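PDB 1UUF: aldehyde reductase YahK from Escherichia coli, which catalyses the NADPH-dependent reduction of a wide range of aldehydes to their primary alcohols and binds two zinc ions per subunit. Local coordinates for residues 347-350 with 351-354; 319-322 with 323-326; 164-167 with 168-171. One frame throughout, in Å; residues are numbered along the deposited sequence.

Overall arrangement
All three contacts are local ones, each within a single run of chain. Contacts 2 and 3 are neighbours, their centres about 14 Å apart: D325 OD1 lies 4.0 Å from R164 CG, so the loop after strand 161-162 packs on helix 317-330. Contact 1, on helix 344-352, stands apart, its centre about 28 Å from that of contact 2, on the opposite side of the chain's centre, and about 26 Å from that of contact 3. Contacts 1 and 2 approach the catalytic zinc of C60, H82 and C178: the side chain of M351 is about 9 Å from a bound zinc, that of T320 about 11 Å. Contact 3 lies away from both zinc sites.

Contact 1. Residues 347-350 with 351-354; sequences AYER and MLRG
Y348 and M351 make a Met-aromatic contact near the end of helix 344-352. Their side chains run the same way, and M351 SD sits at the ring edge, near its plane, 3.9 Å from Y348 CD1. With M351 CG beside the backbone N (chi1 -70°), its chain leans back over A347 O, which CG approaches to 3.1 Å. Were M351 replaced by an alanine, the Y348 ring edge would probably lose its sulfur neighbour and a gap would open toward V59 and F360.

Among the backbone bonds, M351 N gives to A347 O at 2.9 Å and L352 N to Y348 O at 3.0 Å. R353 N bonds R350 O in the last turn; G354, with positive phi, then closes the helix in a Schellman motif, its N bonding M351 O.

Of the charged side chains, R353 brings NH1 to 3.6 Å from R350 CG, the guanidinium planes 68° apart, while R350 pairs with E337 and D355, and E349 with R68.

Helix 344-352 is the crossover of a beta-alpha-beta unit between parallel strands 336-339 and 359-363. A347, R350 and M351 pack on F360; Y348 faces helix 61-68 and bonds Y149 through its hydroxyl.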
ATOM      1  N   ALA A 347     -21.145  27.445   9.252  1.00 19.65           N
ATOM      2  CA  ALA A 347     -19.903  26.755   9.576  1.00 18.74           C
ATOM      3  C   ALA A 347     -19.468  25.891   8.395  1.00 18.91           C
ATOM      4  O   ALA A 347     -18.298  25.876   8.026  1.00 19.37           O
ATOM      5  CB  ALA A 347     -20.093  25.895  10.819  1.00 19.22           C
ATOM      6  N   TYR A 348     -20.414  25.175   7.795  1.00 19.10           N
ATOM      7  CA  TYR A 348     -20.089  24.330   6.653  1.00 20.05           C
ATOM      8  C   TYR A 348     -19.445  25.156   5.548  1.00 21.25           C
ATOM      9  O   TYR A 348     -18.421  24.766   4.987  1.00 22.88           O
ATOM     10  CB  TYR A 348     -21.340  23.641   6.095  1.00 18.82           C
ATOM     11  CG  TYR A 348     -21.914  22.534   6.957  1.00 18.05           C
ATOM     12  CD1 TYR A 348     -21.114  21.828   7.855  1.00 17.44           C
ATOM     13  CD2 TYR A 348     -23.252  22.159   6.834  1.00 16.96           C
ATOM     14  CE1 TYR A 348     -21.637  20.770   8.610  1.00 16.64           C
ATOM     15  CE2 TYR A 348     -23.783  21.107   7.578  1.00 17.61           C
ATOM     16  CZ  TYR A 348     -22.971  20.418   8.465  1.00 16.16           C
ATOM     17  OH  TYR A 348     -23.496  19.378   9.197  1.00 14.84           O
ATOM     18  N   GLU A 349     -20.050  26.300   5.244  1.00 23.40           N
ATOM     19  CA  GLU A 349     -19.542  27.182   4.198  1.00 25.18           C
ATOM     20  C   GLU A 349     -18.078  27.532   4.442  1.00 24.49           C
ATOM     21  O   GLU A 349     -17.253  27.454   3.533  1.00 24.09           O
ATOM     22  CB  GLU A 349     -20.378  28.461   4.137  1.00 28.80           C
ATOM     23  CG  GLU A 349     -21.880  28.222   4.031  1.00 33.78           C
ATOM     24  CD  GLU A 349     -22.278  27.468   2.773  1.00 37.21           C
ATOM     25  OE1 GLU A 349     -23.471  27.124   2.643  1.00 40.33           O
ATOM     26  OE2 GLU A 349     -21.404  27.222   1.913  1.00 39.87           O
ATOM     27  N   ARG A 350     -17.758  27.909   5.675  1.00 22.62           N
ATOM     28  CA  ARG A 350     -16.390  28.267   6.026  1.00 22.28           C
ATOM     29  C   ARG A 350     -15.453  27.063   5.946  1.00 22.59           C
ATOM     30  O   ARG A 350     -14.303  27.190   5.529  1.00 23.64           O
ATOM     31  CB  ARG A 350     -16.354  28.878   7.430  1.00 19.89           C
ATOM     32  CG  ARG A 350     -17.027  30.245   7.518  1.00 21.12           C
ATOM     33  CD  ARG A 350     -16.984  30.807   8.929  1.00 21.47           C
ATOM     34  NE  ARG A 350     -15.622  30.851   9.458  1.00 21.42           N
ATOM     35  CZ  ARG A 350     -15.322  31.123  10.723  1.00 20.90           C
ATOM     36  NH1 ARG A 350     -16.288  31.382  11.596  1.00 20.82           N
ATOM     37  NH2 ARG A 350     -14.056  31.115  11.121  1.00 21.44           N
ATOM     38  N   MET A 351     -15.948  25.896   6.346  1.00 22.44           N
ATOM     39  CA  MET A 351     -15.144  24.680   6.306  1.00 23.43           C
ATOM     40  C   MET A 351     -14.683  24.374   4.887  1.00 25.42           C
ATOM     41  O   MET A 351     -13.551  23.938   4.671  1.00 26.33           O
ATOM     42  CB  MET A 351     -15.950  23.497   6.842  1.00 22.61           C
ATOM     43  CG  MET A 351     -16.203  23.553   8.334  1.00 20.98           C
ATOM     44  SD  MET A 351     -17.322  22.258   8.871  1.00 21.70           S
ATOM     45  CE  MET A 351     -16.347  20.797   8.488  1.00 19.85           C
ATOM     46  N   LEU A 352     -15.568  24.603   3.926  1.00 27.20           N
ATOM     47  CA  LEU A 352     -15.262  24.350   2.523  1.00 29.65           C
ATOM     48  C   LEU A 352     -14.165  25.273   2.003  1.00 30.97           C
ATOM     49  O   LEU A 352     -13.508  24.973   1.006  1.00 30.97           O
ATOM     50  CB  LEU A 352     -16.527  24.513   1.678  1.00 29.80           C
ATOM     51  CG  LEU A 352     -17.615  23.461   1.921  1.00 30.29           C
ATOM     52  CD1 LEU A 352     -18.859  23.799   1.119  1.00 29.62           C
ATOM     53  CD2 LEU A 352     -17.084  22.088   1.539  1.00 29.79           C
ATOM     54  N   ARG A 353     -13.970  26.397   2.685  1.00 31.38           N
ATOM     55  CA  ARG A 353     -12.949  27.356   2.288  1.00 32.52           C
ATOM     56  C   ARG A 353     -11.733  27.226   3.192  1.00 32.16           C
ATOM     57  O   ARG A 353     -10.749  27.947   3.028  1.00 32.38           O
ATOM     58  CB  ARG A 353     -13.494  28.783   2.379  1.00 35.08           C
ATOM     59  CG  ARG A 353     -14.772  29.023   1.598  1.00 38.18           C
ATOM     60  CD  ARG A 353     -15.231  30.462   1.757  1.00 41.79           C
ATOM     61  NE  ARG A 353     -15.304  30.849   3.164  1.00 44.90           N
ATOM     62  CZ  ARG A 353     -15.668  32.052   3.594  1.00 46.26           C
ATOM     63  NH1 ARG A 353     -15.703  32.309   4.896  1.00 46.85           N
ATOM     64  NH2 ARG A 353     -16.001  33.000   2.728  1.00 48.06           N
ATOM     65  N   GLY A 354     -11.805  26.302   4.146  1.00 30.88           N
ATOM     66  CA  GLY A 354     -10.704  26.112   5.074  1.00 30.09           C
ATOM     67  C   GLY A 354     -10.562  27.334   5.959  1.00 28.96           C
ATOM     68  O   GLY A 354      -9.473  27.646   6.442  1.00 30.50           O
TER

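Contact 2. Residues 319-322 with 323-326; sequences ETQE and MLDF
Q321 and D325 bridge one turn of helix 317-330, which leads from the six-stranded parallel sheet of the Rossmann-type coenzyme domain toward strand 336-339 of the catalytic domain. The backbone is regular alpha-helix: M323 N bonds E319 O at 2.8 Å, L324 N bonds T320 O, D325 N bonds Q321 O, and F326 N bonds E322 O at 2.9 Å.

On top of this ladder comes an i to i+4 side-chain bond, Q321 NE2 to D325 OD1, 3.1 Å long and clearly bent, with 141° at the hydrogen. Q321 starts with CG opposite its backbone N and then turns sharply at chi2 (62°), a bend that brings the amide down along the helix to the carboxylate. The two planar groups lie only 26° apart, yet the donor reaches OD1 from above the carboxylate plane. The other end of the amide is held as well, since Q321 OE1 accepts from R162 N; bonds at both ends restrain the rotation of the amide. D325 also has R164 against it.

Other faces of the helix look elsewhere. E319 and E322 bond S185 and Y184 of helix 176-189, which carries the zinc ligand C178, and F326 forms a cation-pi contact with R188. L324 turns to L161 and I163, and its CG rests 3.4 Å from T320 O.

T320 and M323 share the buried side, their side chains parallel in direction. T320 OG1 bonds G316 O, which leaves the methyl to meet the methionine. M323 extends through its first two torsions and bends at the third, and that bend sets CE 4.1 Å from T320 CG2 and 3.7 Å from T320 O.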
ATOM      1  N   GLU A 319      -8.531   1.570  20.805  1.00 12.32           N
ATOM      2  CA  GLU A 319      -7.526   2.561  20.436  1.00 12.03           C
ATOM      3  C   GLU A 319      -8.027   3.982  20.639  1.00 10.18           C
ATOM      4  O   GLU A 319      -7.241   4.882  20.932  1.00  9.92           O
ATOM      5  CB  GLU A 319      -7.079   2.378  18.985  1.00 12.57           C
ATOM      6  CG  GLU A 319      -5.965   3.335  18.591  1.00 14.73           C
ATOM      7  CD  GLU A 319      -5.355   2.998  17.249  1.00 14.07           C
ATOM      8  OE1 GLU A 319      -6.118   2.861  16.272  1.00 15.64           O
ATOM      9  OE2 GLU A 319      -4.112   2.874  17.173  1.00 15.60           O
ATOM     10  N   THR A 320      -9.328   4.195  20.467  1.00  8.11           N
ATOM     11  CA  THR A 320      -9.893   5.520  20.672  1.00  9.37           C
ATOM     12  C   THR A 320      -9.713   5.861  22.152  1.00 10.19           C
ATOM     13  O   THR A 320      -9.404   6.993  22.500  1.00 10.01           O
ATOM     14  CB  THR A 320     -11.393   5.563  20.295  1.00  8.99           C
ATOM     15  OG1 THR A 320     -11.548   5.126  18.941  1.00  9.89           O
ATOM     16  CG2 THR A 320     -11.939   6.986  20.403  1.00  8.06           C
ATOM     17  N   GLN A 321      -9.898   4.871  23.023  1.00 10.77           N
ATOM     18  CA  GLN A 321      -9.719   5.102  24.453  1.00  9.00           C
ATOM     19  C   GLN A 321      -8.250   5.378  24.760  1.00 10.47           C
ATOM     20  O   GLN A 321      -7.931   6.250  25.569  1.00 11.39           O
ATOM     21  CB  GLN A 321     -10.180   3.894  25.269  1.00 10.90           C
ATOM     22  CG  GLN A 321     -10.136   4.153  26.776  1.00 10.32           C
ATOM     23  CD  GLN A 321     -11.061   5.286  27.190  1.00 12.95           C
ATOM     24  OE1 GLN A 321     -12.280   5.136  27.175  1.00 11.51           O
ATOM     25  NE2 GLN A 321     -10.484   6.430  27.551  1.00 12.85           N
ATOM     26  N   GLU A 322      -7.362   4.626  24.119  1.00 11.04           N
ATOM     27  CA  GLU A 322      -5.927   4.798  24.317  1.00 11.90           C
ATOM     28  C   GLU A 322      -5.541   6.216  23.918  1.00 12.56           C
ATOM     29  O   GLU A 322      -4.767   6.886  24.606  1.00 11.67           O
ATOM     30  CB  GLU A 322      -5.152   3.802  23.450  1.00 14.23           C
ATOM     31  CG  GLU A 322      -3.639   3.882  23.609  1.00 19.30           C
ATOM     32  CD  GLU A 322      -2.904   3.049  22.577  1.00 23.10           C
ATOM     33  OE1 GLU A 322      -2.612   3.570  21.479  1.00 24.12           O
ATOM     34  OE2 GLU A 322      -2.627   1.864  22.862  1.00 25.46           O
ATOM     35  N   MET A 323      -6.089   6.668  22.795  1.00 11.54           N
ATOM     36  CA  MET A 323      -5.807   8.005  22.297  1.00 11.22           C
ATOM     37  C   MET A 323      -6.248   9.066  23.294  1.00 10.49           C
ATOM     38  O   MET A 323      -5.514  10.007  23.578  1.00  8.95           O
ATOM     39  CB  MET A 323      -6.523   8.239  20.970  1.00 11.50           C
ATOM     40  CG  MET A 323      -6.337   9.644  20.436  1.00 14.91           C
ATOM     41  SD  MET A 323      -7.580  10.063  19.220  1.00 18.51           S
ATOM     42  CE  MET A 323      -9.090   9.938  20.228  1.00 15.48           C
ATOM     43  N   LEU A 324      -7.459   8.918  23.820  1.00 10.31           N
ATOM     44  CA  LEU A 324      -7.972   9.881  24.784  1.00 10.61           C
ATOM     45  C   LEU A 324      -7.098   9.940  26.036  1.00 11.88           C
ATOM     46  O   LEU A 324      -6.833  11.024  26.561  1.00 12.04           O
ATOM     47  CB  LEU A 324      -9.416   9.531  25.153  1.00 10.94           C
ATOM     48  CG  LEU A 324     -10.410   9.839  24.029  1.00 10.34           C
ATOM     49  CD1 LEU A 324     -11.776   9.268  24.358  1.00 11.32           C
ATOM     50  CD2 LEU A 324     -10.495  11.347  23.823  1.00 11.84           C
ATOM     51  N   ASP A 325      -6.647   8.781  26.510  1.00 12.92           N
ATOM     52  CA  ASP A 325      -5.796   8.728  27.698  1.00 14.15           C
ATOM     53  C   ASP A 325      -4.465   9.420  27.406  1.00 13.76           C
ATOM     54  O   ASP A 325      -3.970  10.214  28.211  1.00 13.46           O
ATOM     55  CB  ASP A 325      -5.538   7.277  28.114  1.00 15.08           C
ATOM     56  CG  ASP A 325      -6.804   6.550  28.538  1.00 19.41           C
ATOM     57  OD1 ASP A 325      -7.821   7.220  28.824  1.00 19.22           O
ATOM     58  OD2 ASP A 325      -6.772   5.300  28.600  1.00 20.08           O
ATOM     59  N   PHE A 326      -3.897   9.101  26.249  1.00 12.90           N
ATOM     60  CA  PHE A 326      -2.634   9.678  25.790  1.00 12.66           C
ATOM     61  C   PHE A 326      -2.762  11.200  25.704  1.00 13.18           C
ATOM     62  O   PHE A 326      -1.902  11.938  26.184  1.00 13.90           O
ATOM     63  CB  PHE A 326      -2.289   9.098  24.410  1.00 12.44           C
ATOM     64  CG  PHE A 326      -1.051   9.679  23.782  1.00 13.89           C
ATOM     65  CD1 PHE A 326       0.213   9.215  24.136  1.00 15.92           C
ATOM     66  CD2 PHE A 326      -1.153  10.669  22.812  1.00 14.80           C
ATOM     67  CE1 PHE A 326       1.359   9.732  23.524  1.00 17.48           C
ATOM     68  CE2 PHE A 326      -0.017  11.191  22.196  1.00 15.81           C
ATOM     69  CZ  PHE A 326       1.241  10.720  22.552  1.00 16.45           C
TER

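Contact 3. Residues 164-167 with 168-171; sequences RHPQ and EQLA
Q169 reaches back along the chain to P166 and H165, and this reach makes most of the side-chain contact. Its CG stands beside the backbone N (chi1 -82°) and the chain then runs straight on, carrying the amide alongside the proline ring in the same direction; NE2 comes to 3.5 Å from P166 CD. The amide also arrives at the edge of the H165 imidazole, close to the plane of that ring. The two side chains cross at about a right angle, with the ring and amide planes 52° apart. H165 is buried, its ring packed on C327 and A328 of helix 317-330 and on V333, which Q169 touches too.

Q167 and E168 each place CG between the backbone N and the carbonyl carbon, the crowded position (chi1 65° in both), and each is extended at the next torsion. For Q167 this brings CG within 3.3 Å of E168 N. For E168 it turns CG back over the proline, 4.1 Å from P166 CB. L170, by contrast, faces inward: its CB lies 3.4 Å from Q167 O, and the rest of the side chain packs on V85 and R87 of strand 84-91 and on I163.

Two backbone bonds of the i to i+3 kind draw the chain round. Q169 N gives to P166 O at 2.9 Å and L170 N to Q167 O at 3.1 Å, both nearly straight at the hydrogen, although each donor stands well above the plane of its carbonyl. Such bonds are the signature of a 3-10 turn, and here the turn leads the chain from strand 161-162 into helix 170-173, with Q169 at the N-cap position.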
ATOM      1  N   ARG A 164     -10.629  11.921  30.302  1.00 13.62           N
ATOM      2  CA  ARG A 164      -9.797  12.167  31.475  1.00 15.50           C
ATOM      3  C   ARG A 164      -9.261  13.600  31.536  1.00 16.33           C
ATOM      4  O   ARG A 164      -8.610  13.987  32.512  1.00 16.83           O
ATOM      5  CB  ARG A 164      -8.628  11.179  31.502  1.00 15.32           C
ATOM      6  CG  ARG A 164      -9.040   9.717  31.678  1.00 20.25           C
ATOM      7  CD  ARG A 164      -9.695   9.467  33.034  1.00 24.32           C
ATOM      8  NE  ARG A 164     -10.022   8.056  33.229  1.00 27.31           N
ATOM      9  CZ  ARG A 164     -10.544   7.550  34.344  1.00 29.12           C
ATOM     10  NH1 ARG A 164     -10.800   8.338  35.381  1.00 30.12           N
ATOM     11  NH2 ARG A 164     -10.809   6.253  34.423  1.00 30.69           N
ATOM     12  N   HIS A 165      -9.526  14.379  30.492  1.00 14.10           N
ATOM     13  CA  HIS A 165      -9.102  15.777  30.452  1.00 14.67           C
ATOM     14  C   HIS A 165      -9.910  16.546  31.492  1.00 15.43           C
ATOM     15  O   HIS A 165     -10.993  16.112  31.887  1.00 16.37           O
ATOM     16  CB  HIS A 165      -9.417  16.407  29.095  1.00 12.70           C
ATOM     17  CG  HIS A 165      -8.555  15.929  27.969  1.00 12.38           C
ATOM     18  ND1 HIS A 165      -7.646  16.748  27.334  1.00 14.67           N
ATOM     19  CD2 HIS A 165      -8.510  14.742  27.321  1.00 10.12           C
ATOM     20  CE1 HIS A 165      -7.084  16.086  26.337  1.00  9.42           C
ATOM     21  NE2 HIS A 165      -7.591  14.867  26.308  1.00 15.05           N
ATOM     22  N   PRO A 166      -9.397  17.701  31.945  1.00 16.35           N
ATOM     23  CA  PRO A 166     -10.138  18.495  32.933  1.00 18.08           C
ATOM     24  C   PRO A 166     -11.431  18.949  32.257  1.00 18.40           C
ATOM     25  O   PRO A 166     -11.440  19.195  31.050  1.00 18.29           O
ATOM     26  CB  PRO A 166      -9.198  19.663  33.209  1.00 18.37           C
ATOM     27  CG  PRO A 166      -7.844  19.066  32.997  1.00 20.02           C
ATOM     28  CD  PRO A 166      -8.045  18.250  31.738  1.00 16.23           C
ATOM     29  N   GLN A 167     -12.518  19.071  33.014  1.00 18.99           N
ATOM     30  CA  GLN A 167     -13.789  19.472  32.418  1.00 20.43           C
ATOM     31  C   GLN A 167     -13.752  20.778  31.626  1.00 19.72           C
ATOM     32  O   GLN A 167     -14.510  20.946  30.669  1.00 18.08           O
ATOM     33  CB  GLN A 167     -14.884  19.554  33.486  1.00 23.76           C
ATOM     34  CG  GLN A 167     -14.677  20.627  34.536  1.00 29.91           C
ATOM     35  CD  GLN A 167     -15.826  20.696  35.527  1.00 33.19           C
ATOM     36  OE1 GLN A 167     -15.792  21.474  36.481  1.00 37.73           O
ATOM     37  NE2 GLN A 167     -16.850  19.878  35.306  1.00 34.85           N
ATOM     38  N   GLU A 168     -12.872  21.699  32.008  1.00 19.89           N
ATOM     39  CA  GLU A 168     -12.782  22.976  31.309  1.00 21.20           C
ATOM     40  C   GLU A 168     -12.341  22.812  29.857  1.00 19.86           C
ATOM     41  O   GLU A 168     -12.517  23.716  29.042  1.00 20.65           O
ATOM     42  CB  GLU A 168     -11.814  23.918  32.031  1.00 26.48           C
ATOM     43  CG  GLU A 168     -10.369  23.447  32.048  1.00 33.47           C
ATOM     44  CD  GLU A 168      -9.440  24.442  32.720  1.00 38.66           C
ATOM     45  OE1 GLU A 168      -9.650  24.742  33.916  1.00 41.50           O
ATOM     46  OE2 GLU A 168      -8.500  24.929  32.051  1.00 42.05           O
ATOM     47  N   GLN A 169     -11.773  21.655  29.536  1.00 17.66           N
ATOM     48  CA  GLN A 169     -11.306  21.397  28.177  1.00 15.24           C
ATOM     49  C   GLN A 169     -12.223  20.501  27.353  1.00 15.35           C
ATOM     50  O   GLN A 169     -11.867  20.109  26.246  1.00 13.64           O
ATOM     51  CB  GLN A 169      -9.913  20.771  28.214  1.00 17.21           C
ATOM     52  CG  GLN A 169      -8.789  21.775  28.365  1.00 18.75           C
ATOM     53  CD  GLN A 169      -7.427  21.114  28.333  1.00 20.96           C
ATOM     54  OE1 GLN A 169      -6.423  21.753  28.022  1.00 23.78           O
ATOM     55  NE2 GLN A 169      -7.384  19.830  28.664  1.00 19.60           N
ATOM     56  N   LEU A 170     -13.400  20.184  27.884  1.00 13.84           N
ATOM     57  CA  LEU A 170     -14.338  19.309  27.185  1.00 13.62           C
ATOM     58  C   LEU A 170     -14.601  19.640  25.722  1.00 13.42           C
ATOM     59  O   LEU A 170     -14.547  18.757  24.867  1.00 11.99           O
ATOM     60  CB  LEU A 170     -15.680  19.263  27.917  1.00 15.34           C
ATOM     61  CG  LEU A 170     -15.926  18.049  28.809  1.00 19.56           C
ATOM     62  CD1 LEU A 170     -17.386  18.053  29.239  1.00 20.05           C
ATOM     63  CD2 LEU A 170     -15.606  16.761  28.057  1.00 19.04           C
ATOM     64  N   ALA A 171     -14.899  20.904  25.433  1.00 11.83           N
ATOM     65  CA  ALA A 171     -15.190  21.315  24.064  1.00 12.54           C
ATOM     66  C   ALA A 171     -14.033  21.038  23.113  1.00 12.26           C
ATOM     67  O   ALA A 171     -14.243  20.591  21.980  1.00 10.78           O
ATOM     68  CB  ALA A 171     -15.538  22.793  24.024  1.00 13.00           C
TER